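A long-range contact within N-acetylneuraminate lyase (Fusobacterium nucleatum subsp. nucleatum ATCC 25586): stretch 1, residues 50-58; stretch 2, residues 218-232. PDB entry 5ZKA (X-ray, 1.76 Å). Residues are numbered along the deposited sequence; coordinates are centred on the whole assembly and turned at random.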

ATOM      1  N   LYS A  50     -22.807  14.956 -13.786  1.00 33.35           N
ATOM      2  CA  LYS A  50     -21.674  14.864 -14.705  1.00 34.19           C
ATOM      3  C   LYS A  50     -20.609  13.876 -14.260  1.00 37.21           C
ATOM      4  O   LYS A  50     -20.091  13.122 -15.090  1.00 34.28           O
ATOM      5  CB  LYS A  50     -21.037  16.245 -14.904  1.00 33.37           C
ATOM      6  CG  LYS A  50     -21.998  17.301 -15.488  1.00 36.62           C
ATOM      7  CD  LYS A  50     -22.604  16.854 -16.804  1.00 40.25           C
ATOM      8  CE  LYS A  50     -23.693  17.823 -17.259  1.00 46.20           C
ATOM      9  NZ  LYS A  50     -24.355  17.409 -18.541  1.00 44.05           N
ATOM     10  N   MET A  51     -20.260  13.860 -12.973  1.00 35.74           N
ATOM     11  CA  MET A  51     -19.356  12.831 -12.465  1.00 30.58           C
ATOM     12  C   MET A  51     -20.049  11.487 -12.300  1.00 35.55           C
ATOM     13  O   MET A  51     -19.365  10.463 -12.224  1.00 37.35           O
ATOM     14  CB  MET A  51     -18.737  13.269 -11.132  1.00 28.01           C
ATOM     15  CG  MET A  51     -17.943  14.579 -11.211  1.00 33.17           C
ATOM     16  SD  MET A  51     -16.467  14.509 -12.284  1.00 33.06           S
ATOM     17  CE  MET A  51     -17.124  15.072 -13.881  1.00 30.30           C
ATOM     18  N   LYS A  52     -21.384  11.465 -12.262  1.00 31.54           N
ATOM     19  CA  LYS A  52     -22.156  10.225 -12.134  1.00 34.55           C
ATOM     20  C   LYS A  52     -21.736   9.414 -10.906  1.00 31.52           C
ATOM     21  O   LYS A  52     -21.736   8.182 -10.927  1.00 36.15           O
ATOM     22  CB  LYS A  52     -22.047   9.370 -13.402  1.00 38.46           C
ATOM     23  CG  LYS A  52     -22.611  10.030 -14.643  1.00 40.62           C
ATOM     24  CD  LYS A  52     -24.075  10.338 -14.475  1.00 39.99           C
ATOM     25  CE  LYS A  52     -24.695  10.683 -15.832  1.00 44.43           C
ATOM     26  NZ  LYS A  52     -26.167  10.850 -15.743  1.00 48.09           N
ATOM     27  N   VAL A  53     -21.390  10.108  -9.817  1.00 33.04           N
ATOM     28  CA  VAL A  53     -21.007   9.404  -8.594  1.00 31.94           C
ATOM     29  C   VAL A  53     -22.182   8.579  -8.080  1.00 31.46           C
ATOM     30  O   VAL A  53     -23.354   8.882  -8.334  1.00 34.04           O
ATOM     31  CB  VAL A  53     -20.532  10.365  -7.492  1.00 32.35           C
ATOM     32  CG1 VAL A  53     -19.297  11.119  -7.926  1.00 38.76           C
ATOM     33  CG2 VAL A  53     -21.664  11.302  -7.099  1.00 37.20           C
ATOM     34  N   ASP A  54     -21.855   7.508  -7.371  1.00 32.82           N
ATOM     35  CA  ASP A  54     -22.853   6.693  -6.693  1.00 34.33           C
ATOM     36  C   ASP A  54     -23.316   7.304  -5.376  1.00 35.16           C
ATOM     37  O   ASP A  54     -24.383   6.930  -4.884  1.00 34.38           O
ATOM     38  CB  ASP A  54     -22.285   5.292  -6.431  1.00 34.65           C
ATOM     39  CG  ASP A  54     -21.779   4.630  -7.700  1.00 35.84           C
ATOM     40  OD1 ASP A  54     -22.601   4.434  -8.614  1.00 37.39           O
ATOM     41  OD2 ASP A  54     -20.569   4.320  -7.792  1.00 31.57           O
ATOM     42  N   GLY A  55     -22.550   8.223  -4.799  1.00 29.29           N
ATOM     43  CA  GLY A  55     -22.921   8.773  -3.507  1.00 33.16           C
ATOM     44  C   GLY A  55     -22.172  10.054  -3.230  1.00 32.89           C
ATOM     45  O   GLY A  55     -21.224  10.413  -3.938  1.00 32.17           O
ATOM     46  N   LEU A  56     -22.631  10.760  -2.195  1.00 26.73           N
ATOM     47  CA  LEU A  56     -21.952  11.944  -1.685  1.00 26.18           C
ATOM     48  C   LEU A  56     -21.627  11.729  -0.215  1.00 30.01           C
ATOM     49  O   LEU A  56     -22.480  11.266   0.549  1.00 29.05           O
ATOM     50  CB  LEU A  56     -22.806  13.206  -1.858  1.00 29.70           C
ATOM     51  CG  LEU A  56     -23.078  13.639  -3.302  1.00 34.40           C
ATOM     52  CD1 LEU A  56     -24.034  14.822  -3.336  1.00 34.73           C
ATOM     53  CD2 LEU A  56     -21.776  13.979  -4.021  1.00 32.07           C
ATOM     54  N   TYR A  57     -20.387  12.041   0.162  1.00 25.39           N
ATOM     55  CA  TYR A  57     -19.929  12.026   1.543  1.00 26.16           C
ATOM     56  C   TYR A  57     -19.900  13.470   2.027  1.00 27.67           C
ATOM     57  O   TYR A  57     -19.044  14.252   1.605  1.00 28.37           O
ATOM     58  CB  TYR A  57     -18.551  11.375   1.618  1.00 23.01           C
ATOM     59  CG  TYR A  57     -18.044  11.090   2.996  1.00 26.72           C
ATOM     60  CD1 TYR A  57     -18.414   9.932   3.667  1.00 25.36           C
ATOM     61  CD2 TYR A  57     -17.138  11.949   3.606  1.00 27.30           C
ATOM     62  CE1 TYR A  57     -17.906   9.649   4.933  1.00 26.38           C
ATOM     63  CE2 TYR A  57     -16.634  11.673   4.862  1.00 24.74           C
ATOM     64  CZ  TYR A  57     -17.022  10.526   5.518  1.00 29.85           C
ATOM     65  OH  TYR A  57     -16.506  10.255   6.765  1.00 29.68           O
ATOM     66  N   VAL A  58     -20.862  13.837   2.871  1.00 26.39           N
ATOM     67  CA  VAL A  58     -21.100  15.232   3.224  1.00 26.59           C
ATOM     68  C   VAL A  58     -20.528  15.495   4.609  1.00 29.43           C
ATOM     69  O   VAL A  58     -20.770  14.724   5.546  1.00 26.43           O
ATOM     70  CB  VAL A  58     -22.598  15.568   3.175  1.00 26.38           C
ATOM     71  CG1 VAL A  58     -22.809  17.055   3.435  1.00 28.66           C
ATOM     72  CG2 VAL A  58     -23.188  15.171   1.808  1.00 32.63           C
ATOM     73  N   ALA A 218     -15.254   3.693  -2.710  1.00 27.40           N
ATOM     74  CA  ALA A 218     -14.216   4.662  -2.403  1.00 25.78           C
ATOM     75  C   ALA A 218     -14.873   5.998  -2.108  1.00 30.16           C
ATOM     76  O   ALA A 218     -15.923   6.317  -2.662  1.00 28.58           O
ATOM     77  CB  ALA A 218     -13.221   4.810  -3.565  1.00 25.03           C
ATOM     78  N   ILE A 219     -14.247   6.766  -1.223  1.00 28.18           N
ATOM     79  CA  ILE A 219     -14.690   8.109  -0.857  1.00 22.62           C
ATOM     80  C   ILE A 219     -13.488   9.031  -1.041  1.00 23.61           C
ATOM     81  O   ILE A 219     -12.438   8.801  -0.431  1.00 25.01           O
ATOM     82  CB  ILE A 219     -15.204   8.144   0.595  1.00 22.53           C
ATOM     83  CG1 ILE A 219     -16.392   7.205   0.743  1.00 23.10           C
ATOM     84  CG2 ILE A 219     -15.559   9.557   1.035  1.00 25.84           C
ATOM     85  CD1 ILE A 219     -16.686   6.809   2.228  1.00 24.20           C
ATOM     86  N   GLY A 220     -13.609  10.037  -1.904  1.00 26.06           N
ATOM     87  CA  GLY A 220     -12.437  10.830  -2.254  1.00 26.62           C
ATOM     88  C   GLY A 220     -12.747  12.240  -2.700  1.00 28.45           C
ATOM     89  O   GLY A 220     -13.810  12.516  -3.264  1.00 27.26           O
ATOM     90  N   SER A 221     -11.784  13.136  -2.474  1.00 24.57           N
ATOM     91  CA  SER A 221     -11.938  14.526  -2.908  1.00 25.37           C
ATOM     92  C   SER A 221     -11.791  14.675  -4.414  1.00 26.85           C
ATOM     93  O   SER A 221     -12.416  15.559  -5.016  1.00 25.00           O
ATOM     94  CB  SER A 221     -10.895  15.405  -2.226  1.00 26.69           C
ATOM     95  OG  SER A 221      -9.583  14.921  -2.495  1.00 30.86           O
ATOM     96  N   THR A 222     -10.941  13.866  -5.043  1.00 23.93           N
ATOM     97  CA  THR A 222     -10.714  14.122  -6.465  1.00 21.80           C
ATOM     98  C   THR A 222     -11.884  13.689  -7.328  1.00 24.05           C
ATOM     99  O   THR A 222     -11.951  14.085  -8.499  1.00 24.18           O
ATOM    100  CB  THR A 222      -9.438  13.432  -6.954  1.00 24.60           C
ATOM    101  OG1 THR A 222      -9.611  12.009  -6.941  1.00 28.28           O
ATOM    102  CG2 THR A 222      -8.254  13.816  -6.073  1.00 25.69           C
ATOM    103  N   TYR A 223     -12.827  12.928  -6.778  1.00 25.01           N
ATOM    104  CA  TYR A 223     -13.951  12.484  -7.581  1.00 27.55           C
ATOM    105  C   TYR A 223     -14.892  13.635  -7.910  1.00 30.04           C
ATOM    106  O   TYR A 223     -15.719  13.491  -8.817  1.00 29.02           O
ATOM    107  CB  TYR A 223     -14.683  11.343  -6.857  1.00 24.31           C
ATOM    108  CG  TYR A 223     -13.746  10.218  -6.437  1.00 23.39           C
ATOM    109  CD1 TYR A 223     -12.610   9.909  -7.189  1.00 26.19           C
ATOM    110  CD2 TYR A 223     -13.963   9.502  -5.271  1.00 25.41           C
ATOM    111  CE1 TYR A 223     -11.728   8.893  -6.794  1.00 24.49           C
ATOM    112  CE2 TYR A 223     -13.085   8.486  -4.870  1.00 24.61           C
ATOM    113  CZ  TYR A 223     -11.979   8.186  -5.631  1.00 29.23           C
ATOM    114  OH  TYR A 223     -11.120   7.182  -5.225  1.00 29.34           O
ATOM    115  N   ASN A 224     -14.759  14.775  -7.211  1.00 26.53           N
ATOM    116  CA  ASN A 224     -15.508  15.977  -7.575  1.00 23.37           C
ATOM    117  C   ASN A 224     -15.224  16.394  -9.017  1.00 26.50           C
ATOM    118  O   ASN A 224     -16.073  17.013  -9.663  1.00 26.99           O
ATOM    119  CB  ASN A 224     -15.155  17.138  -6.636  1.00 26.37           C
ATOM    120  CG  ASN A 224     -15.785  17.006  -5.247  1.00 29.84           C
ATOM    121  OD1 ASN A 224     -16.945  17.357  -5.045  1.00 29.68           O
ATOM    122  ND2 ASN A 224     -15.001  16.518  -4.275  1.00 24.98           N
ATOM    123  N   ILE A 225     -14.030  16.090  -9.525  1.00 26.44           N
ATOM    124  CA  ILE A 225     -13.665  16.457 -10.892  1.00 29.40           C
ATOM    125  C   ILE A 225     -13.189  15.281 -11.726  1.00 29.93           C
ATOM    126  O   ILE A 225     -13.162  15.387 -12.971  1.00 28.56           O
ATOM    127  CB  ILE A 225     -12.586  17.562 -10.879  1.00 32.50           C
ATOM    128  CG1 ILE A 225     -11.368  17.094 -10.071  1.00 30.39           C
ATOM    129  CG2 ILE A 225     -13.139  18.856 -10.292  1.00 29.12           C
ATOM    130  CD1 ILE A 225     -10.135  17.970 -10.270  1.00 30.79           C
ATOM    131  N   ASN A 226     -12.782  14.160 -11.123  1.00 27.38           N
ATOM    132  CA  ASN A 226     -12.237  13.022 -11.862  1.00 27.48           C
ATOM    133  C   ASN A 226     -13.044  11.746 -11.613  1.00 27.80           C
ATOM    134  O   ASN A 226     -12.514  10.635 -11.720  1.00 26.87           O
ATOM    135  CB  ASN A 226     -10.763  12.814 -11.510  1.00 22.66           C
ATOM    136  CG  ASN A 226     -10.069  11.849 -12.458  1.00 28.74           C
ATOM    137  OD1 ASN A 226     -10.214  11.942 -13.685  1.00 29.68           O
ATOM    138  ND2 ASN A 226      -9.316  10.902 -11.890  1.00 28.38           N
ATOM    139  N   GLY A 227     -14.337  11.898 -11.300  1.00 31.44           N
ATOM    140  CA  GLY A 227     -15.164  10.751 -10.962  1.00 25.88           C
ATOM    141  C   GLY A 227     -15.405   9.779 -12.103  1.00 30.93           C
ATOM    142  O   GLY A 227     -15.666   8.595 -11.860  1.00 28.99           O
ATOM    143  N   ILE A 228     -15.362  10.259 -13.355  1.00 25.52           N
ATOM    144  CA  ILE A 228     -15.554   9.362 -14.498  1.00 30.75           C
ATOM    145  C   ILE A 228     -14.465   8.296 -14.517  1.00 31.93           C
ATOM    146  O   ILE A 228     -14.750   7.092 -14.565  1.00 30.56           O
ATOM    147  CB  ILE A 228     -15.584  10.156 -15.817  1.00 30.32           C
ATOM    148  CG1 ILE A 228     -16.788  11.096 -15.841  1.00 33.62           C
ATOM    149  CG2 ILE A 228     -15.623   9.213 -17.042  1.00 30.81           C
ATOM    150  CD1 ILE A 228     -18.096  10.413 -15.550  1.00 42.16           C
ATOM    151  N   ARG A 229     -13.199   8.729 -14.475  1.00 26.84           N
ATOM    152  CA  ARG A 229     -12.084   7.779 -14.469  1.00 26.34           C
ATOM    153  C   ARG A 229     -12.132   6.870 -13.250  1.00 28.28           C
ATOM    154  O   ARG A 229     -11.830   5.675 -13.345  1.00 27.68           O
ATOM    155  CB  ARG A 229     -10.746   8.524 -14.496  1.00 28.12           C
ATOM    156  CG  ARG A 229     -10.303   9.006 -15.885  1.00 28.09           C
ATOM    157  CD  ARG A 229      -8.862   9.521 -15.816  1.00 32.19           C
ATOM    158  NE  ARG A 229      -8.479  10.146 -17.075  1.00 30.50           N
ATOM    159  CZ  ARG A 229      -8.554  11.449 -17.321  1.00 35.05           C
ATOM    160  NH1 ARG A 229      -8.995  12.269 -16.371  1.00 29.88           N
ATOM    161  NH2 ARG A 229      -8.202  11.926 -18.519  1.00 29.78           N
ATOM    162  N   ALA A 230     -12.504   7.419 -12.092  1.00 28.43           N
ATOM    163  CA  ALA A 230     -12.519   6.620 -10.869  1.00 25.27           C
ATOM    164  C   ALA A 230     -13.493   5.457 -10.976  1.00 27.38           C
ATOM    165  O   ALA A 230     -13.178   4.333 -10.567  1.00 25.47           O
ATOM    166  CB  ALA A 230     -12.877   7.495  -9.670  1.00 28.46           C
ATOM    167  N   LYS A 231     -14.696   5.709 -11.497  1.00 28.93           N
ATOM    168  CA  LYS A 231     -15.632   4.612 -11.714  1.00 32.27           C
ATOM    169  C   LYS A 231     -15.083   3.602 -12.718  1.00 33.10           C
ATOM    170  O   LYS A 231     -15.289   2.393 -12.563  1.00 34.33           O
ATOM    171  CB  LYS A 231     -16.983   5.154 -12.185  1.00 35.71           C
ATOM    172  CG  LYS A 231     -17.798   5.804 -11.092  1.00 48.79           C
ATOM    173  CD  LYS A 231     -19.208   6.104 -11.584  1.00 57.30           C
ATOM    174  CE  LYS A 231     -20.148   4.949 -11.324  1.00 55.04           C
ATOM    175  NZ  LYS A 231     -21.548   5.440 -11.324  1.00 54.78           N
ATOM    176  N   GLN A 232     -14.387   4.074 -13.757  1.00 29.63           N
ATOM    177  CA  GLN A 232     -13.783   3.146 -14.716  1.00 25.19           C
ATOM    178  C   GLN A 232     -12.777   2.224 -14.027  1.00 29.25           C
ATOM    179  O   GLN A 232     -12.845   0.998 -14.171  1.00 29.73           O
ATOM    180  CB  GLN A 232     -13.103   3.920 -15.852  1.00 28.70           C
ATOM    181  CG  GLN A 232     -14.060   4.579 -16.833  1.00 32.42           C
ATOM    182  CD  GLN A 232     -13.357   5.528 -17.800  1.00 35.88           C
ATOM    183  OE1 GLN A 232     -12.194   5.898 -17.603  1.00 36.00           O
ATOM    184  NE2 GLN A 232     -14.068   5.933 -18.846  1.00 43.97           N
TER

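The most unusual feature of this contact is a thioether acting as hydrogen-bond acceptor: Gly-227 N lies 3.5 Å from Met-51 SD, with an N-H...S angle of 149°. The bond is weak, as expected for sulfur, but it gives the amide a partner near the kink, where the nitrogens of Ile-228 and Arg-229 make no bond to the preceding turn. Met-51 packs closely along this segment. Its CG lies 3.4 Å from both Tyr-223 O and Asn-224 O, and its SD is 3.4 Å from Ile-225 C. Asn-224 O, buried by the contact, has no hydrogen-bond partner in the model, so its approach to Met-51 CG is packing without compensation.

The close approach leaves little room for a side chain at Gly-227. The CA atoms of Met-51 and Gly-227 are 4.9 Å apart, and an ideal CB built on the glycine would point toward stretch 1, only 3.1 Å from Met-51 CB. Within its own stretch that ideal CB on Gly-227 would clash with Tyr-223 O, at 2.9 Å.

One turn further along the helix, Lys-231 points toward the loop, and its ammonium group joins two acceptors there. Lys-231 NZ donates to the backbone carbonyl Lys-52 O at 2.8 Å and to Asp-54 OD1 at 3.1 Å, the latter also a salt bridge. A single charged end therefore ties down both backbone and side chain of the loop; Asp-54 OD2 is bonded elsewhere in the structure. Ile-228 begins sideways, but its end comes nearer, bringing CD1 to 3.4 Å from Lys-50 O.

The strands meet through side chains. Tyr-57 and Ile-219 point toward each other across a 7.0 Å CA separation. Ile-219 CG2 sits 4.0 Å from the Tyr-57 ring centroid and 29° off the ring normal, which places the methyl over the face in a CH-pi contact.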